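Local structure of putative branched-chain amino acid ABC transporter, periplasmic branched-chain amino acid-binding protein (Pseudomonas protegens Pf-5, 4RU0) at residues L186-A191 and R241-S246; L134-T139 and D267-S272. The protein probably binds branched-chain amino acids or related small solutes in the periplasm and hands them to an ABC transporter for uptake. All blocks are in the same frame, centred on the assembly; numbering follows the deposited sequence.

Contact 1: L186-A191 and R241-S246; sequences LYHDSA and RTWGVS. With P3G (3,6,9,12,15-pentaoxaheptadecane), chain C.
Arg241 N donates to Leu186 O at 2.7 Å, and Arg241 O in turn accepts from His188 N at 2.8 Å, so Arg241 bonds with both its backbone groups to the residues flanking Tyr187. This is parallel beta pairing at the C-terminal ends of strands 182-188 and 237-241, in the alpha/beta lobe of a periplasmic binding protein, where strand ends carry loops into the ligand cleft. Tyr187 CA adds a CA-H...O contact to Arg241 O. Beyond the bridge, Arg241 reaches out with NE in a salt bridge to Asp267. The imidazole of His188 is held at both nitrogens: ND1 pairs with Ser190 OG at 2.9 Å, nearly straight and in the ring plane, and NE2 bonds to Asp218. CB of His188 points toward 241-246, and CG is anti to the backbone N (chi1 -172°). The edge of the Trp243 indole meets the imidazole face in an edge-to-face pair, planes at 78°, CE3 lying 4.2 Å from His188 NE2. The indole turns one face to the bound pentaoxaheptadecane, whose C14 sits over the ring centre. An alanine in place of Trp243 would probably leave this end of the ligand without its flat support and the His188 face without its aromatic neighbour. From Trp243 to Ser246 the loop makes a type II' beta turn, in which Ser246 OG donates to Trp243 O at 2.9 Å from above the carbonyl plane.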
loop_
_atom_site.group_PDB
_atom_site.type_symbol
_atom_site.label_atom_id
_atom_site.label_comp_id
_atom_site.label_asym_id
_atom_site.label_seq_id
_atom_site.Cartn_x
_atom_site.Cartn_y
_atom_site.Cartn_z
ATOM N N LEU A 186 -18.888 -3.304 -2.718
ATOM C CA LEU A 186 -18.954 -3.098 -4.156
ATOM C C LEU A 186 -17.550 -3.211 -4.747
ATOM O O LEU A 186 -16.726 -2.311 -4.568
ATOM C CB LEU A 186 -19.557 -1.731 -4.470
ATOM C CG LEU A 186 -19.886 -1.464 -5.944
ATOM C CD1 LEU A 186 -20.946 -2.437 -6.409
ATOM C CD2 LEU A 186 -20.353 -0.036 -6.136
ATOM N N TYR A 187 -17.264 -4.317 -5.430
ATOM C CA TYR A 187 -15.884 -4.584 -5.839
ATOM C C TYR A 187 -15.716 -4.791 -7.338
ATOM O O TYR A 187 -16.531 -5.451 -7.994
ATOM C CB TYR A 187 -15.328 -5.809 -5.096
ATOM C CG TYR A 187 -15.994 -7.126 -5.440
ATOM C CD1 TYR A 187 -15.510 -7.925 -6.474
ATOM C CD2 TYR A 187 -17.106 -7.573 -4.733
ATOM C CE1 TYR A 187 -16.118 -9.125 -6.797
ATOM C CE2 TYR A 187 -17.722 -8.780 -5.048
ATOM C CZ TYR A 187 -17.223 -9.549 -6.080
ATOM O OH TYR A 187 -17.820 -10.746 -6.399
ATOM N N HIS A 188 -14.644 -4.205 -7.861
ATOM C CA HIS A 188 -14.178 -4.460 -9.214
ATOM C C HIS A 188 -14.007 -5.957 -9.380
ATOM O O HIS A 188 -13.330 -6.594 -8.582
ATOM C CB HIS A 188 -12.864 -3.719 -9.463
ATOM C CG HIS A 188 -12.396 -3.760 -10.884
ATOM N ND1 HIS A 188 -11.433 -4.639 -11.324
ATOM C CD2 HIS A 188 -12.746 -3.014 -11.960
ATOM C CE1 HIS A 188 -11.212 -4.441 -12.613
ATOM N NE2 HIS A 188 -12.002 -3.460 -13.022
ATOM N N ASP A 189 -14.646 -6.532 -10.391
ATOM C CA ASP A 189 -14.576 -7.977 -10.564
ATOM C C ASP A 189 -13.198 -8.359 -11.104
ATOM O O ASP A 189 -12.978 -8.433 -12.310
ATOM C CB ASP A 189 -15.694 -8.478 -11.487
ATOM C CG ASP A 189 -15.836 -9.995 -11.463
ATOM O OD1 ASP A 189 -15.629 -10.604 -10.387
ATOM O OD2 ASP A 189 -16.153 -10.586 -12.521
ATOM N N SER A 190 -12.277 -8.587 -10.176
ATOM C CA SER A 190 -10.888 -8.915 -10.485
ATOM C C SER A 190 -10.275 -9.549 -9.244
ATOM O O SER A 190 -10.924 -9.601 -8.200
ATOM C CB SER A 190 -10.106 -7.671 -10.904
ATOM O OG SER A 190 -10.089 -6.706 -9.861
ATOM N N ALA A 191 -9.041 -10.038 -9.351
ATOM C CA ALA A 191 -8.363 -10.624 -8.200
ATOM C C ALA A 191 -8.296 -9.599 -7.080
ATOM O O ALA A 191 -8.507 -9.929 -5.911
ATOM C CB ALA A 191 -6.966 -11.099 -8.570
ATOM N N ARG A 241 -14.661 -1.007 -3.309
ATOM C CA ARG A 241 -13.420 -1.615 -3.737
ATOM C C ARG A 241 -13.438 -1.677 -5.241
ATOM O O ARG A 241 -13.344 -2.697 -5.852
ATOM C CB ARG A 241 -13.269 -3.000 -3.132
ATOM C CG ARG A 241 -13.348 -3.020 -1.621
ATOM C CD ARG A 241 -12.691 -4.241 -1.019
ATOM N NE ARG A 241 -11.276 -4.150 -1.229
ATOM C CZ ARG A 241 -10.561 -4.981 -1.961
ATOM N NH1 ARG A 241 -9.280 -4.758 -2.109
ATOM N NH2 ARG A 241 -11.114 -6.017 -2.525
ATOM N N THR A 242 -13.564 -0.503 -5.807
ATOM C CA THR A 242 -13.448 -0.292 -7.239
ATOM C C THR A 242 -12.035 0.184 -7.556
ATOM O O THR A 242 -11.213 0.362 -6.657
ATOM C CB THR A 242 -14.466 0.756 -7.737
ATOM O OG1 THR A 242 -14.391 1.918 -6.895
ATOM C CG2 THR A 242 -15.874 0.197 -7.689
ATOM N N TRP A 243 -11.757 0.390 -8.834
ATOM C CA TRP A 243 -10.450 0.862 -9.258
ATOM C C TRP A 243 -10.572 1.593 -10.587
ATOM O O TRP A 243 -11.379 1.220 -11.440
ATOM C CB TRP A 243 -9.469 -0.308 -9.366
ATOM C CG TRP A 243 -8.222 0.031 -10.102
ATOM C CD1 TRP A 243 -7.141 0.716 -9.621
ATOM C CD2 TRP A 243 -7.923 -0.294 -11.462
ATOM N NE1 TRP A 243 -6.185 0.835 -10.604
ATOM C CE2 TRP A 243 -6.643 0.225 -11.744
ATOM C CE3 TRP A 243 -8.612 -0.974 -12.469
ATOM C CZ2 TRP A 243 -6.037 0.084 -12.995
ATOM C CZ3 TRP A 243 -8.011 -1.113 -13.713
ATOM C CH2 TRP A 243 -6.736 -0.587 -13.964
ATOM N N GLY A 244 -9.784 2.649 -10.750
ATOM C CA GLY A 244 -9.817 3.439 -11.962
ATOM C C GLY A 244 -11.172 4.071 -12.214
ATOM O O GLY A 244 -11.713 4.765 -11.356
ATOM N N VAL A 245 -11.722 3.806 -13.394
ATOM C CA VAL A 245 -12.927 4.472 -13.870
ATOM C C VAL A 245 -14.169 4.136 -13.045
ATOM O O VAL A 245 -15.071 4.959 -12.901
ATOM C CB VAL A 245 -13.200 4.108 -15.337
ATOM C CG1 VAL A 245 -14.114 5.136 -15.970
ATOM C CG2 VAL A 245 -11.886 4.005 -16.108
ATOM N N SER A 246 -14.214 2.928 -12.502
ATOM C CA SER A 246 -15.392 2.490 -11.781
ATOM C C SER A 246 -15.572 3.252 -10.466
ATOM O O SER A 246 -16.670 3.279 -9.914
ATOM C CB SER A 246 -15.326 0.986 -11.520
ATOM O OG SER A 246 -14.117 0.628 -10.880
HETATM O O3 P3G C . 1.358 2.778 -7.938
HETATM C C7 P3G C . 1.353 1.531 -7.267
HETATM C C8 P3G C . 0.816 0.466 -8.204
HETATM O O4 P3G C . 0.258 -0.583 -7.425
HETATM C C9 P3G C . -0.917 -1.107 -8.017
HETATM C C10 P3G C . -1.942 -1.293 -6.921
HETATM O O5 P3G C . -2.786 -2.380 -7.255
HETATM C C11 P3G C . -4.151 -2.032 -7.135
HETATM C C12 P3G C . -4.995 -3.106 -7.795
HETATM O O6 P3G C . -5.897 -2.502 -8.704
HETATM C C13 P3G C . -6.468 -3.441 -9.585
HETATM C C14 P3G C . -5.754 -3.361 -10.910
HETATM O O7 P3G C . -6.058 -4.516 -11.676
#

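Contact 2: L134-T139 and D267-S272; sequences LGYGRT and DIWASS. With P3G (3,6,9,12,15-pentaoxaheptadecane), chain C.
The nearest CA atoms across the two loops are those of Gly135 and Ile268, 7.9 Å apart, so side chains from 267-272 must bridge the gap between two irregular loops. Both line the ligand cleft of the periplasmic binding protein fold. Gly135 has positive phi (64°), and a side chain there would press against Ile268 CD1. In the other loop Asp267 OD1 accepts from Trp269 N at 2.9 Å through its anti lone pair, forming an Asx turn, while Asp267 O accepts from Ala270 N.

The main link is the indole of Trp269, whose NE1 donates to Gly135 O at 2.7 Å. The acceptor lies in the ring plane, but the N-H...O angle of 145° is bent. The same rim brings CZ2 to 3.7 Å from Leu134 O, so two successive carbonyls meet one edge of the ring. Over one face runs the bound pentaoxaheptadecane, with its C10 3.7 Å from Trp269 CZ2; against the opposite face lies CG1 of Ile268, offset toward the rim. The indole is thus held between ligand and protein, and its bond to Gly135 would limit its rotation. Tyr136 crosses Trp269 obliquely, its CB 4.0 Å from Trp269 CZ2, and its hydroxyl bonds to Gly113 N. The phenol ring presents a face to the same ligand, whose ether oxygen O4 stands 3.9 Å above the Tyr136 ring plane, over its centre.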
loop_
_atom_site.group_PDB
_atom_site.type_symbol
_atom_site.label_atom_id
_atom_site.label_comp_id
_atom_site.label_asym_id
_atom_site.label_seq_id
_atom_site.Cartn_x
_atom_site.Cartn_y
_atom_site.Cartn_z
ATOM N N LEU A 134 3.925 -2.504 -1.404
ATOM C CA LEU A 134 3.287 -1.836 -0.289
ATOM C C LEU A 134 1.804 -1.700 -0.565
ATOM O O LEU A 134 1.404 -1.118 -1.543
ATOM C CB LEU A 134 3.933 -0.471 -0.089
ATOM C CG LEU A 134 3.667 0.387 1.136
ATOM C CD1 LEU A 134 4.144 -0.281 2.400
ATOM C CD2 LEU A 134 4.367 1.722 0.978
ATOM N N GLY A 135 0.995 -2.266 0.309
ATOM C CA GLY A 135 -0.447 -2.255 0.164
ATOM C C GLY A 135 -1.031 -2.982 -1.032
ATOM O O GLY A 135 -2.091 -2.646 -1.500
ATOM N N TYR A 136 -0.339 -3.981 -1.528
ATOM C CA TYR A 136 -0.803 -4.719 -2.679
ATOM C C TYR A 136 -0.053 -6.031 -2.771
ATOM O O TYR A 136 0.701 -6.336 -1.905
ATOM C CB TYR A 136 -0.766 -3.880 -3.955
ATOM C CG TYR A 136 0.565 -3.717 -4.635
ATOM C CD1 TYR A 136 1.479 -2.795 -4.198
ATOM C CD2 TYR A 136 0.871 -4.441 -5.756
ATOM C CE1 TYR A 136 2.678 -2.625 -4.844
ATOM C CE2 TYR A 136 2.065 -4.284 -6.401
ATOM C CZ TYR A 136 2.965 -3.375 -5.940
ATOM O OH TYR A 136 4.141 -3.238 -6.589
ATOM N N GLY A 137 -0.331 -6.832 -3.778
ATOM C CA GLY A 137 0.399 -8.070 -3.978
ATOM C C GLY A 137 -0.257 -9.280 -3.336
ATOM O O GLY A 137 -1.420 -9.223 -2.929
ATOM N N ARG A 138 0.486 -10.381 -3.252
ATOM C CA ARG A 138 -0.048 -11.633 -2.727
ATOM C C ARG A 138 -0.272 -11.573 -1.221
ATOM O O ARG A 138 0.679 -11.422 -0.455
ATOM C CB ARG A 138 0.894 -12.782 -3.057
ATOM C CG ARG A 138 1.263 -12.898 -4.524
ATOM C CD ARG A 138 2.414 -13.874 -4.696
ATOM N NE ARG A 138 2.736 -14.150 -6.094
ATOM C CZ ARG A 138 2.166 -15.111 -6.817
ATOM N NH1 ARG A 138 2.538 -15.296 -8.079
ATOM N NH2 ARG A 138 1.221 -15.884 -6.279
ATOM N N THR A 139 -1.520 -11.711 -0.786
ATOM C CA THR A 139 -1.797 -11.655 0.644
ATOM C C THR A 139 -1.162 -12.846 1.371
ATOM O O THR A 139 -0.692 -12.711 2.498
ATOM C CB THR A 139 -3.326 -11.609 0.950
ATOM O OG1 THR A 139 -3.963 -12.779 0.432
ATOM C CG2 THR A 139 -3.960 -10.374 0.322
ATOM N N ASP A 267 -11.624 1.655 -0.589
ATOM C CA ASP A 267 -10.356 0.943 -0.508
ATOM C C ASP A 267 -9.194 1.935 -0.529
ATOM O O ASP A 267 -9.356 3.081 -0.957
ATOM C CB ASP A 267 -10.242 -0.030 -1.682
ATOM C CG ASP A 267 -9.148 -1.044 -1.495
ATOM O OD1 ASP A 267 -7.988 -0.744 -1.847
ATOM O OD2 ASP A 267 -9.459 -2.154 -1.011
ATOM N N ILE A 268 -8.017 1.506 -0.091
ATOM C CA ILE A 268 -6.859 2.397 -0.132
ATOM C C ILE A 268 -6.502 2.742 -1.578
ATOM O O ILE A 268 -5.916 3.783 -1.847
ATOM C CB ILE A 268 -5.636 1.792 0.579
ATOM C CG1 ILE A 268 -5.161 0.520 -0.126
ATOM C CG2 ILE A 268 -5.958 1.515 2.046
ATOM C CD1 ILE A 268 -3.802 0.054 0.330
ATOM N N TRP A 269 -6.893 1.884 -2.512
ATOM C CA TRP A 269 -6.666 2.149 -3.929
ATOM C C TRP A 269 -7.854 2.869 -4.556
ATOM O O TRP A 269 -8.027 2.874 -5.772
ATOM C CB TRP A 269 -6.357 0.843 -4.664
ATOM C CG TRP A 269 -5.141 0.208 -4.092
ATOM C CD1 TRP A 269 -5.091 -0.895 -3.303
ATOM C CD2 TRP A 269 -3.796 0.676 -4.218
ATOM N NE1 TRP A 269 -3.793 -1.160 -2.945
ATOM C CE2 TRP A 269 -2.979 -0.208 -3.495
ATOM C CE3 TRP A 269 -3.203 1.752 -4.886
ATOM C CZ2 TRP A 269 -1.595 -0.049 -3.413
ATOM C CZ3 TRP A 269 -1.830 1.910 -4.805
ATOM C CH2 TRP A 269 -1.042 1.014 -4.074
ATOM N N ALA A 270 -8.668 3.480 -3.705
ATOM C CA ALA A 270 -9.744 4.356 -4.151
ATOM C C ALA A 270 -9.768 5.586 -3.258
ATOM O O ALA A 270 -10.821 6.151 -2.994
ATOM C CB ALA A 270 -11.089 3.630 -4.119
ATOM N N SER A 271 -8.592 5.992 -2.796
ATOM C CA SER A 271 -8.480 7.012 -1.763
ATOM C C SER A 271 -7.792 8.288 -2.232
ATOM O O SER A 271 -7.425 9.128 -1.412
ATOM C CB SER A 271 -7.720 6.450 -0.560
ATOM O OG SER A 271 -6.411 6.060 -0.935
ATOM N N SER A 272 -7.619 8.439 -3.540
ATOM C CA SER A 272 -6.951 9.618 -4.074
ATOM C C SER A 272 -7.918 10.719 -4.493
ATOM O O SER A 272 -9.096 10.471 -4.721
ATOM C CB SER A 272 -6.082 9.246 -5.272
ATOM O OG SER A 272 -5.821 10.406 -6.040
HETATM O O3 P3G C . 1.358 2.778 -7.938
HETATM C C7 P3G C . 1.353 1.531 -7.267
HETATM C C8 P3G C . 0.816 0.466 -8.204
HETATM O O4 P3G C . 0.258 -0.583 -7.425
HETATM C C9 P3G C . -0.917 -1.107 -8.017
HETATM C C10 P3G C . -1.942 -1.293 -6.921
HETATM O O5 P3G C . -2.786 -2.380 -7.255
HETATM C C11 P3G C . -4.151 -2.032 -7.135
HETATM C C12 P3G C . -4.995 -3.106 -7.795
HETATM O O6 P3G C . -5.897 -2.502 -8.704
HETATM C C13 P3G C . -6.468 -3.441 -9.585
HETATM C C14 P3G C . -5.754 -3.361 -10.910
HETATM O O7 P3G C . -6.058 -4.516 -11.676
#

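In the fold
From the N terminus, the chain first reaches 134-139, in the loop after strand 131-132, and meets it again at 267-272, so contact 2 closes a long loop. Within that excursion lies contact 1, a shorter closure in which the chain leaves strand 182-188, passes through strand 210-216 and helix 224-233, and comes back along strand 237-241. The two closures therefore nest and do not cross. Contact 1 joins neighbouring strand ends of one mixed sheet; contact 2 ties the loop after strand 264-266 of that sheet to the loop after strand 131-132. Arg241 of contact 1 and Asp267 of contact 2 couple the two, and both contacts touch the same bound polyether.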